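Activated BY transcription factor SSRB (Salmonella enterica, PDB 2WNW) is of unknown precise function but belongs to glycosyl hydrolase family 30, with a TIM barrel joined to a beta sandwich. Local coordinates at residues 43-48 and 381-386; 237-242 and 264-269; 244-249 and 278-283; 289-294 and 327-332. All coordinates share one frame; numbering follows the deposited sequence.

Contact 1. Residues 43-48 and 381-386; sequences QQIDGF and ARVMLS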
loop_
_atom_site.group_PDB
_atom_site.type_symbol
_atom_site.label_atom_id
_atom_site.label_comp_id
_atom_site.label_asym_id
_atom_site.label_seq_id
_atom_site.Cartn_x
_atom_site.Cartn_y
_atom_site.Cartn_z
ATOM N N GLN A 43 1.784 -14.168 -0.229
ATOM C CA GLN A 43 3.106 -14.793 -0.161
ATOM C C GLN A 43 3.383 -15.596 1.108
ATOM O O GLN A 43 2.792 -15.346 2.160
ATOM C CB GLN A 43 4.212 -13.741 -0.334
ATOM C CG GLN A 43 4.651 -13.061 0.959
ATOM C CD GLN A 43 3.744 -11.917 1.382
ATOM O OE1 GLN A 43 2.627 -11.774 0.888
ATOM N NE2 GLN A 43 4.225 -11.097 2.310
ATOM N N GLN A 44 4.301 -16.555 0.995
ATOM C CA GLN A 44 4.685 -17.398 2.123
ATOM C C GLN A 44 5.869 -16.767 2.849
ATOM O O GLN A 44 6.761 -16.197 2.218
ATOM C CB GLN A 44 5.073 -18.797 1.635
ATOM C CG GLN A 44 5.207 -19.822 2.746
ATOM C CD GLN A 44 5.303 -21.246 2.220
ATOM O OE1 GLN A 44 4.745 -22.173 2.807
ATOM N NE2 GLN A 44 6.017 -21.425 1.116
ATOM N N ILE A 45 5.878 -16.864 4.173
ATOM C CA ILE A 45 6.965 -16.293 4.955
ATOM C C ILE A 45 7.784 -17.400 5.616
ATOM O O ILE A 45 7.252 -18.456 5.962
ATOM C CB ILE A 45 6.414 -15.289 6.005
ATOM C CG1 ILE A 45 5.593 -16.009 7.075
ATOM C CG2 ILE A 45 5.519 -14.257 5.305
ATOM C CD1 ILE A 45 6.399 -16.401 8.293
ATOM N N ASP A 46 9.080 -17.153 5.779
ATOM C CA ASP A 46 9.979 -18.143 6.361
ATOM C C ASP A 46 10.203 -18.051 7.867
ATOM O O ASP A 46 10.723 -18.994 8.469
ATOM C CB ASP A 46 11.332 -18.099 5.640
ATOM C CG ASP A 46 11.205 -18.361 4.148
ATOM O OD1 ASP A 46 10.241 -19.047 3.755
ATOM O OD2 ASP A 46 12.067 -17.896 3.370
ATOM N N GLY A 47 9.831 -16.930 8.479
ATOM C CA GLY A 47 10.012 -16.795 9.914
ATOM C C GLY A 47 10.454 -15.429 10.417
ATOM O O GLY A 47 10.405 -14.435 9.688
ATOM N N PHE A 48 10.885 -15.394 11.678
ATOM C CA PHE A 48 11.341 -14.170 12.341
ATOM C C PHE A 48 12.558 -14.478 13.203
ATOM O O PHE A 48 12.692 -15.585 13.731
ATOM C CB PHE A 48 10.245 -13.600 13.257
ATOM C CG PHE A 48 8.968 -13.264 12.552
ATOM C CD1 PHE A 48 8.090 -14.266 12.155
ATOM C CD2 PHE A 48 8.653 -11.941 12.261
ATOM C CE1 PHE A 48 6.915 -13.954 11.473
ATOM C CE2 PHE A 48 7.485 -11.620 11.583
ATOM C CZ PHE A 48 6.613 -12.629 11.188
ATOM N N ALA A 381 3.797 -19.995 7.135
ATOM C CA ALA A 381 2.518 -19.298 7.125
ATOM C C ALA A 381 2.456 -18.391 5.900
ATOM O O ALA A 381 3.487 -18.027 5.330
ATOM C CB ALA A 381 2.367 -18.459 8.398
ATOM N N ARG A 382 1.247 -18.040 5.483
ATOM C CA ARG A 382 1.085 -17.143 4.349
ATOM C C ARG A 382 0.348 -15.891 4.789
ATOM O O ARG A 382 -0.511 -15.938 5.670
ATOM C CB ARG A 382 0.312 -17.817 3.209
ATOM C CG ARG A 382 1.144 -18.803 2.399
ATOM C CD ARG A 382 0.377 -19.335 1.200
ATOM N NE ARG A 382 1.169 -20.287 0.421
ATOM C CZ ARG A 382 2.036 -19.953 -0.532
ATOM N NH1 ARG A 382 2.235 -18.679 -0.848
ATOM N NH2 ARG A 382 2.713 -20.902 -1.167
ATOM N N VAL A 383 0.708 -14.762 4.195
ATOM C CA VAL A 383 0.035 -13.514 4.509
ATOM C C VAL A 383 -1.348 -13.640 3.879
ATOM O O VAL A 383 -1.490 -14.236 2.812
ATOM C CB VAL A 383 0.773 -12.309 3.886
ATOM C CG1 VAL A 383 -0.117 -11.068 3.923
ATOM C CG2 VAL A 383 2.071 -12.053 4.641
ATOM N N MET A 384 -2.368 -13.109 4.540
ATOM C CA MET A 384 -3.715 -13.177 3.988
ATOM C C MET A 384 -4.139 -11.793 3.518
ATOM O O MET A 384 -3.589 -10.781 3.957
ATOM C CB MET A 384 -4.715 -13.674 5.039
ATOM C CG MET A 384 -4.999 -12.674 6.153
ATOM S SD MET A 384 -6.419 -13.170 7.170
ATOM C CE MET A 384 -5.616 -13.623 8.692
ATOM N N LEU A 385 -5.110 -11.751 2.616
ATOM C CA LEU A 385 -5.615 -10.482 2.123
ATOM C C LEU A 385 -6.423 -9.827 3.239
ATOM O O LEU A 385 -7.202 -10.492 3.923
ATOM C CB LEU A 385 -6.523 -10.704 0.908
ATOM C CG LEU A 385 -7.288 -9.475 0.411
ATOM C CD1 LEU A 385 -6.299 -8.461 -0.163
ATOM C CD2 LEU A 385 -8.306 -9.889 -0.650
ATOM N N SER A 386 -6.224 -8.530 3.434
ATOM C CA SER A 386 -6.974 -7.789 4.441
ATOM C C SER A 386 -6.928 -6.317 4.052
ATOM O O SER A 386 -6.072 -5.909 3.264
ATOM C CB SER A 386 -6.372 -7.987 5.838
ATOM O OG SER A 386 -5.081 -7.416 5.943
#
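Two backbone hydrogen bonds flank the antiparallel, non-hydrogen-bonded pair Q44 and R382. V383 N donates to Q43 O at 3.0 Å, and I45 N reaches A381 O at 2.9 Å with an N-H...O angle of 169°; both donors lie nearly along the C=O axis, so both bonds are nearly straight. Q44 and R382 project to the same side of the sheet. The arginine chain is extended from CG to NE and returns over Q44, whose CB sits 3.8 Å from NH1 on one face of the guanidinium, toward its rim. NH1 is hydrogen-bonded to L42 O, which helps hold the group over strand 41-44. Q43 has CG in the crowded position between N and C (chi1 87°) and bends again at chi2, laying its amide against V383, with NE2 3.3 Å from CG2. That NE2 is gripped by F321 O and C325 O, which position the amide. Beside it, I45 CG2 touches V383 CG2 at 4.1 Å. The pairing sets strand 41-44 antiparallel beside strand 382-388 in the mixed sheet, just before the chain enters barrel strand 48-51; I45 rests on F321 of helix 305-322, while V383 meets F398 on strand 393-399.

Contact 2. Residues 237-242 and 264-269; sequences IWDHDK and GLAFHW
H268 has CG anti to its carbonyl carbon (chi1 -54°) and D239 has CG anti to its backbone N (chi1 -153°), and these torsions bring imidazole and carboxylate together. H268 NE2 donates to D239 OD1 at 2.7 Å, meeting the oxygen from above the carboxylate plane; the two planes are 79° apart. D239 OD1 also binds S293 OG and OD2 pairs with R87, a buried network that probably stabilises the carboxylate's negative charge. W238, its CG anti to N, swings its indole so that NE1 donates to D241 O at 2.7 Å in the ring plane, while H240 CB lies over the centre of one ring face. Lower down, I237 N donates to G264 O and A266 N to I237 O; past the corner at H240, H268 N donates to H240 O at 2.7 Å. The H268 side chain comes within about 4 Å of a bound glycerol. Strands 234-239 and 264-268 are neighbours in the closed eight-stranded parallel barrel of a TIM-barrel fold, with D239 and H268 at their C-terminal ends.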
loop_
_atom_site.group_PDB
_atom_site.type_symbol
_atom_site.label_atom_id
_atom_site.label_comp_id
_atom_site.label_asym_id
_atom_site.label_seq_id
_atom_site.Cartn_x
_atom_site.Cartn_y
_atom_site.Cartn_z
ATOM N N ILE A 237 20.782 -11.550 -2.958
ATOM C CA ILE A 237 21.614 -10.452 -3.429
ATOM C C ILE A 237 21.027 -9.134 -2.909
ATOM O O ILE A 237 19.986 -9.135 -2.247
ATOM C CB ILE A 237 21.715 -10.419 -4.976
ATOM C CG1 ILE A 237 20.323 -10.344 -5.603
ATOM C CG2 ILE A 237 22.465 -11.659 -5.472
ATOM C CD1 ILE A 237 20.354 -10.163 -7.113
ATOM N N TRP A 238 21.703 -8.031 -3.226
ATOM C CA TRP A 238 21.351 -6.671 -2.803
ATOM C C TRP A 238 21.744 -6.496 -1.338
ATOM O O TRP A 238 22.785 -5.915 -1.049
ATOM C CB TRP A 238 19.855 -6.360 -2.991
ATOM C CG TRP A 238 19.490 -4.915 -2.656
ATOM C CD1 TRP A 238 18.479 -4.495 -1.837
ATOM C CD2 TRP A 238 20.134 -3.719 -3.138
ATOM N NE1 TRP A 238 18.454 -3.120 -1.777
ATOM C CE2 TRP A 238 19.453 -2.621 -2.564
ATOM C CE3 TRP A 238 21.215 -3.471 -3.997
ATOM C CZ2 TRP A 238 19.821 -1.293 -2.823
ATOM C CZ3 TRP A 238 21.580 -2.154 -4.255
ATOM C CH2 TRP A 238 20.881 -1.079 -3.667
ATOM N N ASP A 239 20.921 -7.000 -0.422
ATOM C CA ASP A 239 21.211 -6.913 1.012
ATOM C C ASP A 239 21.522 -5.460 1.379
ATOM O O ASP A 239 22.511 -5.168 2.056
ATOM C CB ASP A 239 22.411 -7.813 1.349
ATOM C CG ASP A 239 22.398 -8.316 2.788
ATOM O OD1 ASP A 239 21.485 -7.952 3.554
ATOM O OD2 ASP A 239 23.311 -9.088 3.152
ATOM N N HIS A 240 20.667 -4.552 0.921
ATOM C CA HIS A 240 20.844 -3.130 1.176
ATOM C C HIS A 240 19.464 -2.485 1.334
ATOM O O HIS A 240 18.448 -3.185 1.384
ATOM C CB HIS A 240 21.640 -2.508 0.021
ATOM C CG HIS A 240 22.197 -1.149 0.320
ATOM N ND1 HIS A 240 22.765 -0.822 1.534
ATOM C CD2 HIS A 240 22.316 -0.044 -0.456
ATOM C CE1 HIS A 240 23.209 0.420 1.493
ATOM N NE2 HIS A 240 22.950 0.915 0.295
ATOM N N ASP A 241 19.415 -1.161 1.401
ATOM C CA ASP A 241 18.145 -0.465 1.611
ATOM C C ASP A 241 17.094 -0.601 0.508
ATOM O O ASP A 241 17.409 -0.862 -0.645
ATOM C CB ASP A 241 18.433 1.001 1.916
ATOM C CG ASP A 241 19.477 1.154 3.003
ATOM O OD1 ASP A 241 19.326 0.499 4.057
ATOM O OD2 ASP A 241 20.447 1.915 2.808
ATOM N N LYS A 242 15.833 -0.402 0.882
ATOM C CA LYS A 242 14.722 -0.559 -0.048
ATOM C C LYS A 242 14.600 0.426 -1.214
ATOM O O LYS A 242 13.910 0.136 -2.191
ATOM C CB LYS A 242 13.410 -0.606 0.747
ATOM C CG LYS A 242 13.284 -1.871 1.593
ATOM C CD LYS A 242 11.969 -1.921 2.369
ATOM C CE LYS A 242 12.056 -1.129 3.662
ATOM N NZ LYS A 242 10.732 -1.077 4.351
ATOM N N GLY A 264 16.575 -14.792 -4.355
ATOM C CA GLY A 264 15.841 -13.570 -4.095
ATOM C C GLY A 264 16.720 -12.422 -3.661
ATOM O O GLY A 264 17.932 -12.442 -3.867
ATOM N N LEU A 265 16.104 -11.406 -3.065
ATOM C CA LEU A 265 16.862 -10.253 -2.608
ATOM C C LEU A 265 16.607 -10.001 -1.140
ATOM O O LEU A 265 15.500 -10.214 -0.646
ATOM C CB LEU A 265 16.483 -8.995 -3.393
ATOM C CG LEU A 265 16.710 -8.970 -4.909
ATOM C CD1 LEU A 265 15.525 -9.614 -5.616
ATOM C CD2 LEU A 265 16.862 -7.526 -5.362
ATOM N N ALA A 266 17.647 -9.562 -0.442
ATOM C CA ALA A 266 17.529 -9.236 0.972
ATOM C C ALA A 266 17.540 -7.713 1.022
ATOM O O ALA A 266 18.114 -7.072 0.146
ATOM C CB ALA A 266 18.708 -9.799 1.740
ATOM N N PHE A 267 16.898 -7.122 2.023
ATOM C CA PHE A 267 16.893 -5.669 2.119
ATOM C C PHE A 267 16.859 -5.173 3.554
ATOM O O PHE A 267 16.494 -5.909 4.472
ATOM C CB PHE A 267 15.726 -5.067 1.325
ATOM C CG PHE A 267 14.376 -5.613 1.706
ATOM C CD1 PHE A 267 13.807 -6.661 0.990
ATOM C CD2 PHE A 267 13.678 -5.082 2.787
ATOM C CE1 PHE A 267 12.556 -7.172 1.342
ATOM C CE2 PHE A 267 12.426 -5.586 3.149
ATOM C CZ PHE A 267 11.868 -6.632 2.423
ATOM N N HIS A 268 17.260 -3.916 3.730
ATOM C CA HIS A 268 17.311 -3.267 5.035
ATOM C C HIS A 268 16.334 -2.090 5.033
ATOM O O HIS A 268 15.704 -1.806 4.011
ATOM C CB HIS A 268 18.735 -2.771 5.311
ATOM C CG HIS A 268 19.786 -3.834 5.176
ATOM N ND1 HIS A 268 21.136 -3.551 5.201
ATOM C CD2 HIS A 268 19.686 -5.175 5.011
ATOM C CE1 HIS A 268 21.821 -4.672 5.054
ATOM N NE2 HIS A 268 20.965 -5.673 4.937
ATOM N N TRP A 269 16.222 -1.391 6.161
ATOM C CA TRP A 269 15.276 -0.279 6.255
ATOM C C TRP A 269 15.878 1.098 6.497
ATOM O O TRP A 269 15.150 2.047 6.770
ATOM C CB TRP A 269 14.259 -0.556 7.374
ATOM C CG TRP A 269 14.799 -0.445 8.799
ATOM C CD1 TRP A 269 15.879 0.286 9.225
ATOM C CD2 TRP A 269 14.212 -1.007 9.983
ATOM N NE1 TRP A 269 15.994 0.217 10.596
ATOM C CE2 TRP A 269 14.984 -0.569 11.086
ATOM C CE3 TRP A 269 13.104 -1.836 10.219
ATOM C CZ2 TRP A 269 14.683 -0.931 12.407
ATOM C CZ3 TRP A 269 12.804 -2.196 11.540
ATOM C CH2 TRP A 269 13.592 -1.744 12.610
#

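Contact 3. Residues 244-249 and 278-283; sequences GLVDWA and IQYLAQ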
loop_
_atom_site.group_PDB
_atom_site.type_symbol
_atom_site.label_atom_id
_atom_site.label_comp_id
_atom_site.label_asym_id
_atom_site.label_seq_id
_atom_site.Cartn_x
_atom_site.Cartn_y
_atom_site.Cartn_z
ATOM N N GLY A 244 16.747 1.176 -3.501
ATOM C CA GLY A 244 17.378 0.723 -4.734
ATOM C C GLY A 244 17.002 -0.691 -5.140
ATOM O O GLY A 244 17.618 -1.290 -6.027
ATOM N N LEU A 245 15.968 -1.215 -4.496
ATOM C CA LEU A 245 15.490 -2.573 -4.729
ATOM C C LEU A 245 15.127 -2.930 -6.179
ATOM O O LEU A 245 15.663 -3.890 -6.745
ATOM C CB LEU A 245 14.288 -2.825 -3.815
ATOM C CG LEU A 245 13.941 -4.240 -3.367
ATOM C CD1 LEU A 245 15.175 -4.949 -2.838
ATOM C CD2 LEU A 245 12.864 -4.152 -2.285
ATOM N N VAL A 246 14.220 -2.169 -6.779
ATOM C CA VAL A 246 13.794 -2.456 -8.145
ATOM C C VAL A 246 14.903 -2.292 -9.183
ATOM O O VAL A 246 15.065 -3.148 -10.059
ATOM C CB VAL A 246 12.579 -1.586 -8.538
ATOM C CG1 VAL A 246 12.196 -1.845 -9.988
ATOM C CG2 VAL A 246 11.398 -1.908 -7.622
ATOM N N ASP A 247 15.669 -1.208 -9.086
ATOM C CA ASP A 247 16.754 -0.964 -10.038
ATOM C C ASP A 247 17.746 -2.127 -10.082
ATOM O O ASP A 247 18.152 -2.574 -11.158
ATOM C CB ASP A 247 17.514 0.323 -9.687
ATOM C CG ASP A 247 16.652 1.574 -9.797
ATOM O OD1 ASP A 247 15.863 1.679 -10.758
ATOM O OD2 ASP A 247 16.780 2.466 -8.926
ATOM N N TRP A 248 18.136 -2.606 -8.905
ATOM C CA TRP A 248 19.091 -3.703 -8.789
ATOM C C TRP A 248 18.515 -5.019 -9.293
ATOM O O TRP A 248 19.162 -5.742 -10.054
ATOM C CB TRP A 248 19.511 -3.853 -7.331
ATOM C CG TRP A 248 20.751 -4.655 -7.118
ATOM C CD1 TRP A 248 20.831 -5.972 -6.759
ATOM C CD2 TRP A 248 22.093 -4.166 -7.152
ATOM N NE1 TRP A 248 22.143 -6.326 -6.549
ATOM C CE2 TRP A 248 22.938 -5.237 -6.786
ATOM C CE3 TRP A 248 22.666 -2.921 -7.449
ATOM C CZ2 TRP A 248 24.329 -5.100 -6.708
ATOM C CZ3 TRP A 248 24.050 -2.785 -7.370
ATOM C CH2 TRP A 248 24.863 -3.869 -7.002
ATOM N N ALA A 249 17.296 -5.327 -8.862
ATOM C CA ALA A 249 16.638 -6.560 -9.272
ATOM C C ALA A 249 16.507 -6.621 -10.791
ATOM O O ALA A 249 16.762 -7.658 -11.406
ATOM C CB ALA A 249 15.253 -6.655 -8.615
ATOM N N ILE A 278 8.872 -3.238 -2.852
ATOM C CA ILE A 278 8.764 -4.636 -2.447
ATOM C C ILE A 278 7.579 -5.229 -3.205
ATOM O O ILE A 278 7.680 -6.298 -3.806
ATOM C CB ILE A 278 8.474 -4.783 -0.943
ATOM C CG1 ILE A 278 9.585 -4.137 -0.117
ATOM C CG2 ILE A 278 8.365 -6.266 -0.583
ATOM C CD1 ILE A 278 9.297 -4.154 1.367
ATOM N N GLN A 279 6.457 -4.512 -3.181
ATOM C CA GLN A 279 5.241 -4.964 -3.851
ATOM C C GLN A 279 5.409 -5.174 -5.354
ATOM O O GLN A 279 4.913 -6.160 -5.904
ATOM C CB GLN A 279 4.100 -3.979 -3.595
ATOM C CG GLN A 279 2.768 -4.460 -4.137
ATOM C CD GLN A 279 1.601 -3.893 -3.368
ATOM O OE1 GLN A 279 1.341 -2.689 -3.407
ATOM N NE2 GLN A 279 0.893 -4.758 -2.648
ATOM N N TYR A 280 6.107 -4.258 -6.016
ATOM C CA TYR A 280 6.330 -4.381 -7.454
ATOM C C TYR A 280 7.109 -5.664 -7.755
ATOM O O TYR A 280 6.763 -6.409 -8.669
ATOM C CB TYR A 280 7.116 -3.177 -7.987
ATOM C CG TYR A 280 7.254 -3.156 -9.499
ATOM C CD1 TYR A 280 6.153 -2.899 -10.318
ATOM C CD2 TYR A 280 8.483 -3.395 -10.110
ATOM C CE1 TYR A 280 6.273 -2.879 -11.707
ATOM C CE2 TYR A 280 8.616 -3.379 -11.499
ATOM C CZ TYR A 280 7.508 -3.119 -12.290
ATOM O OH TYR A 280 7.635 -3.099 -13.662
ATOM N N LEU A 281 8.166 -5.915 -6.989
ATOM C CA LEU A 281 8.965 -7.117 -7.206
ATOM C C LEU A 281 8.190 -8.378 -6.839
ATOM O O LEU A 281 8.404 -9.443 -7.422
ATOM C CB LEU A 281 10.269 -7.058 -6.398
ATOM C CG LEU A 281 11.312 -6.016 -6.824
ATOM C CD1 LEU A 281 12.615 -6.299 -6.082
ATOM C CD2 LEU A 281 11.551 -6.078 -8.330
ATOM N N ALA A 282 7.292 -8.259 -5.866
ATOM C CA ALA A 282 6.493 -9.403 -5.447
ATOM C C ALA A 282 5.567 -9.812 -6.591
ATOM O O ALA A 282 5.244 -10.987 -6.751
ATOM C CB ALA A 282 5.673 -9.049 -4.211
ATOM N N GLN A 283 5.149 -8.838 -7.390
ATOM C CA GLN A 283 4.260 -9.111 -8.513
ATOM C C GLN A 283 5.042 -9.547 -9.755
ATOM O O GLN A 283 4.575 -10.388 -10.521
ATOM C CB GLN A 283 3.414 -7.869 -8.817
ATOM C CG GLN A 283 2.632 -7.369 -7.602
ATOM C CD GLN A 283 1.953 -6.027 -7.831
ATOM O OE1 GLN A 283 2.550 -5.098 -8.382
ATOM N NE2 GLN A 283 0.704 -5.912 -7.387
#
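The Y280 ring is the flat group of this contact: V246 approaches it obliquely, with CG1 4.0 Å from CD2, and the two side chains cross at about a right angle. The same ring meets H40 of the second subunit, so Y280 lies where the helix pair borders the dimer interface. The rest is aliphatic. L281, with CG anti to its carbonyl carbon (chi1 -68°) and an extended chain, pushes its methyls between L245 and A249, one turn apart on the facing helix: CD1 stands 3.7 Å from both L245 CG and A249 CB. V246 CG2 flanks L281 CG at 4.2 Å. L245 has CG anti to N (chi1 -154°) and turns CD2 to I278 CG1 at 3.9 Å. No hydrogen bond joins the segments, whose axes pass 9.9 Å apart at 34°. The helices 245-252 and 275-284 pack side by side on the outside of the barrel, with L245 and A249 resting on L265 of strand 264-268, and I278 and L281 on L290 of strand 289-294.

Contact 4. Residues 289-294 and 327-332; sequences KLLFSE and GFIDWN. With GOL (glycerol), chain F.
A carboxylate stacked on an indole is the striking feature: E294 lies alongside W331 with its carboxylate plane 15° from the ring plane and CD over one face, toward the rim. Both side chains have CG anti to N; in the glutamate, chi1 (-171°) sets CG 3.8 Å from W331 CG and the extended chain beyond it carries CD over the ring. N332 ND2 sits over the opposite face of the indole. A glycerol spans the two ends: its O3 is 2.5 Å from E294 OE2 and 2.7 Å from OE1, while W331 NE1 donates to O1 at 3.0 Å. R87 pairs with OE1 and the Y270 hydroxyl with OE2, which would favour the charged carboxylate. Deeper in, F292 N bonds to G327 O and I329 N to F292 O, and the rings of F292 and F328 run side by side, planes 9° apart but barely overlapping. These are neighbouring parallel strands of a beta-alpha-beta unit through helix 305-322, in a TIM barrel whose C-terminal strand ends line the pocket occupied by glycerol.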
loop_
_atom_site.group_PDB
_atom_site.type_symbol
_atom_site.label_atom_id
_atom_site.label_comp_id
_atom_site.label_asym_id
_atom_site.label_seq_id
_atom_site.Cartn_x
_atom_site.Cartn_y
_atom_site.Cartn_z
ATOM N N LYS A 289 12.220 -14.709 -3.391
ATOM C CA LYS A 289 11.954 -14.264 -2.029
ATOM C C LYS A 289 12.485 -12.861 -1.775
ATOM O O LYS A 289 13.568 -12.507 -2.235
ATOM C CB LYS A 289 12.565 -15.247 -1.029
ATOM C CG LYS A 289 11.937 -16.633 -1.093
ATOM C CD LYS A 289 12.453 -17.550 0.002
ATOM C CE LYS A 289 11.748 -18.898 -0.035
ATOM N NZ LYS A 289 12.204 -19.790 1.077
ATOM N N LEU A 290 11.700 -12.068 -1.049
ATOM C CA LEU A 290 12.069 -10.697 -0.708
ATOM C C LEU A 290 12.182 -10.661 0.811
ATOM O O LEU A 290 11.214 -10.406 1.521
ATOM C CB LEU A 290 10.994 -9.728 -1.201
ATOM C CG LEU A 290 10.716 -9.828 -2.707
ATOM C CD1 LEU A 290 9.562 -8.904 -3.081
ATOM C CD2 LEU A 290 11.970 -9.463 -3.494
ATOM N N LEU A 291 13.389 -10.919 1.288
ATOM C CA LEU A 291 13.677 -11.004 2.713
ATOM C C LEU A 291 14.182 -9.737 3.398
ATOM O O LEU A 291 15.109 -9.090 2.911
ATOM C CB LEU A 291 14.701 -12.124 2.922
ATOM C CG LEU A 291 15.329 -12.354 4.295
ATOM C CD1 LEU A 291 14.284 -12.902 5.253
ATOM C CD2 LEU A 291 16.494 -13.327 4.154
ATOM N N PHE A 292 13.572 -9.388 4.528
ATOM C CA PHE A 292 14.044 -8.238 5.296
ATOM C C PHE A 292 15.170 -8.847 6.125
ATOM O O PHE A 292 14.921 -9.664 7.016
ATOM C CB PHE A 292 12.967 -7.688 6.232
ATOM C CG PHE A 292 13.480 -6.623 7.156
ATOM C CD1 PHE A 292 13.750 -5.344 6.681
ATOM C CD2 PHE A 292 13.771 -6.919 8.484
ATOM C CE1 PHE A 292 14.311 -4.371 7.520
ATOM C CE2 PHE A 292 14.331 -5.953 9.329
ATOM C CZ PHE A 292 14.601 -4.676 8.836
ATOM N N SER A 293 16.406 -8.451 5.844
ATOM C CA SER A 293 17.546 -9.043 6.533
ATOM C C SER A 293 18.224 -8.259 7.647
ATOM O O SER A 293 19.029 -8.827 8.382
ATOM C CB SER A 293 18.609 -9.432 5.506
ATOM O OG SER A 293 19.077 -8.278 4.831
ATOM N N GLU A 294 17.939 -6.970 7.773
ATOM C CA GLU A 294 18.585 -6.202 8.828
ATOM C C GLU A 294 18.000 -4.818 9.061
ATOM O O GLU A 294 17.652 -4.105 8.125
ATOM C CB GLU A 294 20.080 -6.049 8.535
ATOM C CG GLU A 294 20.861 -5.452 9.695
ATOM C CD GLU A 294 22.137 -4.768 9.251
ATOM O OE1 GLU A 294 22.981 -5.430 8.610
ATOM O OE2 GLU A 294 22.293 -3.565 9.549
ATOM N N GLY A 327 10.223 -12.673 5.075
ATOM C CA GLY A 327 10.775 -12.963 6.387
ATOM C C GLY A 327 11.372 -11.749 7.060
ATOM O O GLY A 327 11.654 -10.747 6.402
ATOM N N PHE A 328 11.579 -11.849 8.372
ATOM C CA PHE A 328 12.119 -10.752 9.164
ATOM C C PHE A 328 13.319 -11.156 10.011
ATOM O O PHE A 328 13.251 -12.111 10.791
ATOM C CB PHE A 328 11.020 -10.201 10.086
ATOM C CG PHE A 328 11.521 -9.257 11.157
ATOM C CD1 PHE A 328 11.649 -7.894 10.903
ATOM C CD2 PHE A 328 11.861 -9.736 12.422
ATOM C CE1 PHE A 328 12.103 -7.018 11.892
ATOM C CE2 PHE A 328 12.319 -8.869 13.423
ATOM C CZ PHE A 328 12.439 -7.504 13.154
ATOM N N ILE A 329 14.417 -10.427 9.851
ATOM C CA ILE A 329 15.606 -10.668 10.648
ATOM C C ILE A 329 16.109 -9.337 11.192
ATOM O O ILE A 329 16.531 -8.454 10.437
ATOM C CB ILE A 329 16.747 -11.323 9.849
ATOM C CG1 ILE A 329 16.241 -12.583 9.136
ATOM C CG2 ILE A 329 17.871 -11.716 10.813
ATOM C CD1 ILE A 329 17.310 -13.292 8.318
ATOM N N ASP A 330 16.040 -9.206 12.510
ATOM C CA ASP A 330 16.493 -8.016 13.218
ATOM C C ASP A 330 18.023 -8.039 13.214
ATOM O O ASP A 330 18.630 -9.054 12.873
ATOM C CB ASP A 330 15.953 -8.067 14.652
ATOM C CG ASP A 330 16.386 -6.884 15.502
ATOM O OD1 ASP A 330 16.527 -5.761 14.968
ATOM O OD2 ASP A 330 16.563 -7.081 16.722
ATOM N N TRP A 331 18.642 -6.920 13.570
ATOM C CA TRP A 331 20.100 -6.848 13.625
ATOM C C TRP A 331 20.489 -7.485 14.968
ATOM O O TRP A 331 19.821 -8.425 15.410
ATOM C CB TRP A 331 20.540 -5.380 13.536
ATOM C CG TRP A 331 22.022 -5.102 13.322
ATOM C CD1 TRP A 331 22.649 -3.904 13.526
ATOM C CD2 TRP A 331 23.040 -6.008 12.849
ATOM N NE1 TRP A 331 23.983 -4.004 13.216
ATOM C CE2 TRP A 331 24.253 -5.281 12.799
ATOM C CE3 TRP A 331 23.047 -7.358 12.466
ATOM C CZ2 TRP A 331 25.463 -5.858 12.383
ATOM C CZ3 TRP A 331 24.253 -7.936 12.050
ATOM C CH2 TRP A 331 25.444 -7.183 12.015
ATOM N N ASN A 332 21.537 -6.987 15.623
ATOM C CA ASN A 332 21.985 -7.558 16.903
ATOM C C ASN A 332 20.861 -7.986 17.848
ATOM O O ASN A 332 19.999 -7.188 18.204
ATOM C CB ASN A 332 22.873 -6.568 17.661
ATOM C CG ASN A 332 24.070 -6.124 16.861
ATOM O OD1 ASN A 332 25.061 -6.853 16.736
ATOM N ND2 ASN A 332 23.987 -4.919 16.307
HETATM C C1 GOL F . 25.158 -1.823 10.562
HETATM O O1 GOL F . 25.595 -1.819 11.918
HETATM C C2 GOL F . 25.785 -3.036 9.830
HETATM O O2 GOL F . 27.173 -3.012 9.935
HETATM C C3 GOL F . 25.517 -3.029 8.322
HETATM O O3 GOL F . 24.173 -3.055 7.963
#

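From the N terminus, residues 43-48 come first and pair with 381-386 near the end of the chain, so contact 1 closes a loop of more than 330 residues that holds the other three and ties the barrel to the beta sandwich. Contacts 2 and 3 cross: 237-242, 244-249, 264-269 and 278-283 alternate along the chain, two successive strand-helix pairs of the barrel, with the W238 and W248 rings touching between them. Contact 4 then follows in series, its strand 289-294 bordering strand 264-268 of contact 2 in the barrel. It touches contact 1 through the D46-K289 salt bridge, while helix 275-284 of contact 3 leads directly into strand 289-294. Contacts 1 and 3 both reach the second subunit.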